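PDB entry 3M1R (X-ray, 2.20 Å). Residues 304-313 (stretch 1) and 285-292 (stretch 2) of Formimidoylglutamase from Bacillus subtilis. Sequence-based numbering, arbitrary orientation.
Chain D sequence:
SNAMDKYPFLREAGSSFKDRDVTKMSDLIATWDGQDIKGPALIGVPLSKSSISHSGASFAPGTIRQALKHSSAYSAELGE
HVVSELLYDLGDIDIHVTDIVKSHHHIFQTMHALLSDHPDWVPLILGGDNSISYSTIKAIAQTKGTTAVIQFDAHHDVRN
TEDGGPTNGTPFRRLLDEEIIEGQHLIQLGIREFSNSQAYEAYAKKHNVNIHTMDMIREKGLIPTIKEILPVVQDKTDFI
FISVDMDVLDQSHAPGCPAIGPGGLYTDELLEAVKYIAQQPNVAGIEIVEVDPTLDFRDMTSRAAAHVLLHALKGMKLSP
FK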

# COMPACT_ATOMS: atom_id res chain seq x y z
N ALA D 304 18.58 -1.29 7.88
CA ALA D 304 19.16 -0.76 9.11
C ALA D 304 19.77 -1.88 9.95
O ALA D 304 20.87 -1.76 10.48
CB ALA D 304 18.11 -0.03 9.91
N ALA D 305 19.03 -2.99 10.05
CA ALA D 305 19.51 -4.16 10.78
C ALA D 305 20.76 -4.77 10.11
O ALA D 305 21.74 -5.11 10.79
CB ALA D 305 18.39 -5.21 10.88
N ALA D 306 20.74 -4.89 8.79
CA ALA D 306 21.89 -5.41 8.06
C ALA D 306 23.12 -4.53 8.32
O ALA D 306 24.22 -5.04 8.48
CB ALA D 306 21.59 -5.51 6.57
N HIS D 307 22.93 -3.22 8.40
CA HIS D 307 24.05 -2.33 8.68
C HIS D 307 24.57 -2.48 10.10
O HIS D 307 25.76 -2.30 10.35
CB HIS D 307 23.70 -0.87 8.35
CG HIS D 307 23.93 -0.53 6.91
ND1 HIS D 307 23.17 -1.04 5.88
CD2 HIS D 307 24.85 0.29 6.33
CE1 HIS D 307 23.61 -0.57 4.73
NE2 HIS D 307 24.62 0.24 4.98
N VAL D 308 23.69 -2.81 11.05
CA VAL D 308 24.15 -3.17 12.38
C VAL D 308 25.10 -4.37 12.30
O VAL D 308 26.09 -4.45 13.03
CB VAL D 308 22.98 -3.51 13.33
CG1 VAL D 308 23.50 -4.03 14.64
CG2 VAL D 308 22.07 -2.29 13.53
N LEU D 309 24.78 -5.33 11.43
CA LEU D 309 25.61 -6.51 11.23
C LEU D 309 26.97 -6.11 10.64
O LEU D 309 28.02 -6.51 11.15
CB LEU D 309 24.91 -7.51 10.32
CG LEU D 309 24.25 -8.71 11.00
CD1 LEU D 309 24.14 -8.50 12.51
CD2 LEU D 309 22.89 -9.06 10.38
N LEU D 310 26.94 -5.32 9.58
CA LEU D 310 28.15 -4.81 8.96
C LEU D 310 29.05 -4.07 9.95
O LEU D 310 30.24 -4.30 9.96
CB LEU D 310 27.82 -3.92 7.75
CG LEU D 310 27.22 -4.72 6.59
CD1 LEU D 310 26.65 -3.81 5.52
CD2 LEU D 310 28.26 -5.66 5.99
N HIS D 311 28.47 -3.22 10.81
CA HIS D 311 29.26 -2.43 11.73
C HIS D 311 29.78 -3.25 12.91
O HIS D 311 30.85 -2.98 13.44
CB HIS D 311 28.51 -1.18 12.21
CG HIS D 311 28.45 -0.09 11.18
ND1 HIS D 311 29.25 1.04 11.24
CD2 HIS D 311 27.70 0.04 10.06
CE1 HIS D 311 28.99 1.81 10.20
NE2 HIS D 311 28.05 1.24 9.47
N ALA D 312 29.05 -4.27 13.30
CA ALA D 312 29.56 -5.19 14.29
C ALA D 312 30.74 -5.98 13.72
O ALA D 312 31.76 -6.14 14.38
CB ALA D 312 28.46 -6.15 14.78
N LEU D 313 30.59 -6.48 12.50
CA LEU D 313 31.67 -7.21 11.84
C LEU D 313 32.89 -6.32 11.74
O LEU D 313 34.01 -6.74 11.99
CB LEU D 313 31.25 -7.62 10.44
CG LEU D 313 30.91 -9.05 10.01
CD1 LEU D 313 31.00 -10.11 11.09
CD2 LEU D 313 29.55 -9.05 9.34
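Stretch 2, residues 285-292: GIEIVEVD

Residues 304-313 are helical throughout, part of a helix that extends beyond the stretch at both ends. Backbone hydrogen bonds run from each amide to the carbonyl four residues earlier, from Val308 N to Ala304 O at 3.1 Å through Leu313 N to Leu309 O at 2.9 Å. Residues 285-289 are extended and form the end of a strand that begins earlier in the chain. Glu290 leaves this conformation, with phi/psi of 75/19, and Val291 and Asp292 follow outside the strand.

The strand runs nearly antiparallel to the helix. The angle between their N-to-C directions is 171°, and the axes approach to 9.8 Å. Ala305 CA lies 7.1 Å from Ile288 CA, and Ala312 CA lies 8.1 Å from Ile286 CA. The start of the helical stretch therefore lies beside the later part of the strand.

No hydrogen bond links the two stretches. The contact is apolar packing and buries 273 Å², both sides summed. Ile286 and Ile288 point toward the helix, while Glu287, between them, points away, as expected from strand alternation. The carboxylate oxygens of Glu287 are hydrogen-bonded elsewhere in the structure.

Ile288 has the largest covered area. Its CD1 is 3.5 Å from Leu309 CD1, 4.0 Å from Val308 CG1 and 3.5 Å from the backbone atom Ala305 O. Its CG2 is 4.1 Å from Ala305 CB. Leu309 starts out sideways, but its end comes nearer the strand. Ile286 is fully extended, with both chi angles t. Its CD1 reaches Ala312 CB at 4.0 Å and Val308 CG1 at 4.1 Å. Val308 thus touches both isoleucines. Beyond the strand, Val291 again points toward the helix, and its CG2 lies 4.2 Å from Ala305 CB.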

# COMPACT_ATOMS: atom_id res chain seq x y z
N GLY D 285 28.72 -12.52 21.26
CA GLY D 285 27.65 -12.59 20.28
C GLY D 285 26.84 -11.31 20.14
O GLY D 285 26.98 -10.37 20.92
N ILE D 286 26.02 -11.27 19.10
CA ILE D 286 25.10 -10.18 18.93
C ILE D 286 23.80 -10.75 18.35
O ILE D 286 23.82 -11.69 17.53
CB ILE D 286 25.68 -9.04 18.05
CG1 ILE D 286 24.71 -7.87 17.96
CG2 ILE D 286 26.05 -9.55 16.66
CD1 ILE D 286 25.25 -6.68 17.17
N GLU D 287 22.68 -10.21 18.81
CA GLU D 287 21.39 -10.59 18.27
C GLU D 287 20.62 -9.34 17.89
O GLU D 287 20.78 -8.29 18.50
CB GLU D 287 20.60 -11.42 19.29
CG GLU D 287 20.18 -10.61 20.49
CD GLU D 287 19.51 -11.46 21.57
OE1 GLU D 287 19.48 -12.70 21.42
OE2 GLU D 287 19.03 -10.88 22.56
N ILE D 288 19.79 -9.45 16.87
CA ILE D 288 18.92 -8.36 16.48
C ILE D 288 17.48 -8.84 16.56
O ILE D 288 17.13 -9.88 15.98
CB ILE D 288 19.23 -7.90 15.07
CG1 ILE D 288 20.69 -7.43 15.03
CG2 ILE D 288 18.25 -6.81 14.63
CD1 ILE D 288 21.15 -7.12 13.64
N VAL D 289 16.66 -8.11 17.31
CA VAL D 289 15.27 -8.49 17.46
C VAL D 289 14.33 -7.36 17.10
O VAL D 289 14.74 -6.20 16.96
CB VAL D 289 14.95 -8.99 18.90
CG1 VAL D 289 15.68 -10.28 19.20
CG2 VAL D 289 15.30 -7.91 19.93
N GLU D 290 13.07 -7.74 16.91
CA GLU D 290 11.94 -6.84 16.78
C GLU D 290 11.85 -6.12 15.44
O GLU D 290 11.14 -5.13 15.31
CB GLU D 290 11.85 -5.89 17.99
CG GLU D 290 11.50 -6.63 19.29
CD GLU D 290 10.06 -7.22 19.33
OE1 GLU D 290 9.89 -8.42 19.67
OE2 GLU D 290 9.09 -6.49 19.04
N VAL D 291 12.52 -6.65 14.43
CA VAL D 291 12.26 -6.20 13.07
C VAL D 291 11.01 -6.89 12.51
O VAL D 291 10.92 -8.12 12.52
CB VAL D 291 13.46 -6.46 12.16
CG1 VAL D 291 13.14 -6.10 10.71
CG2 VAL D 291 14.65 -5.67 12.67
N ASP D 292 10.06 -6.12 11.99
CA ASP D 292 8.87 -6.72 11.40
C ASP D 292 8.69 -6.25 9.94
O ASP D 292 8.15 -5.19 9.67
CB ASP D 292 7.63 -6.43 12.26
CG ASP D 292 6.38 -7.20 11.79
OD1 ASP D 292 6.37 -7.73 10.65
OD2 ASP D 292 5.39 -7.26 12.56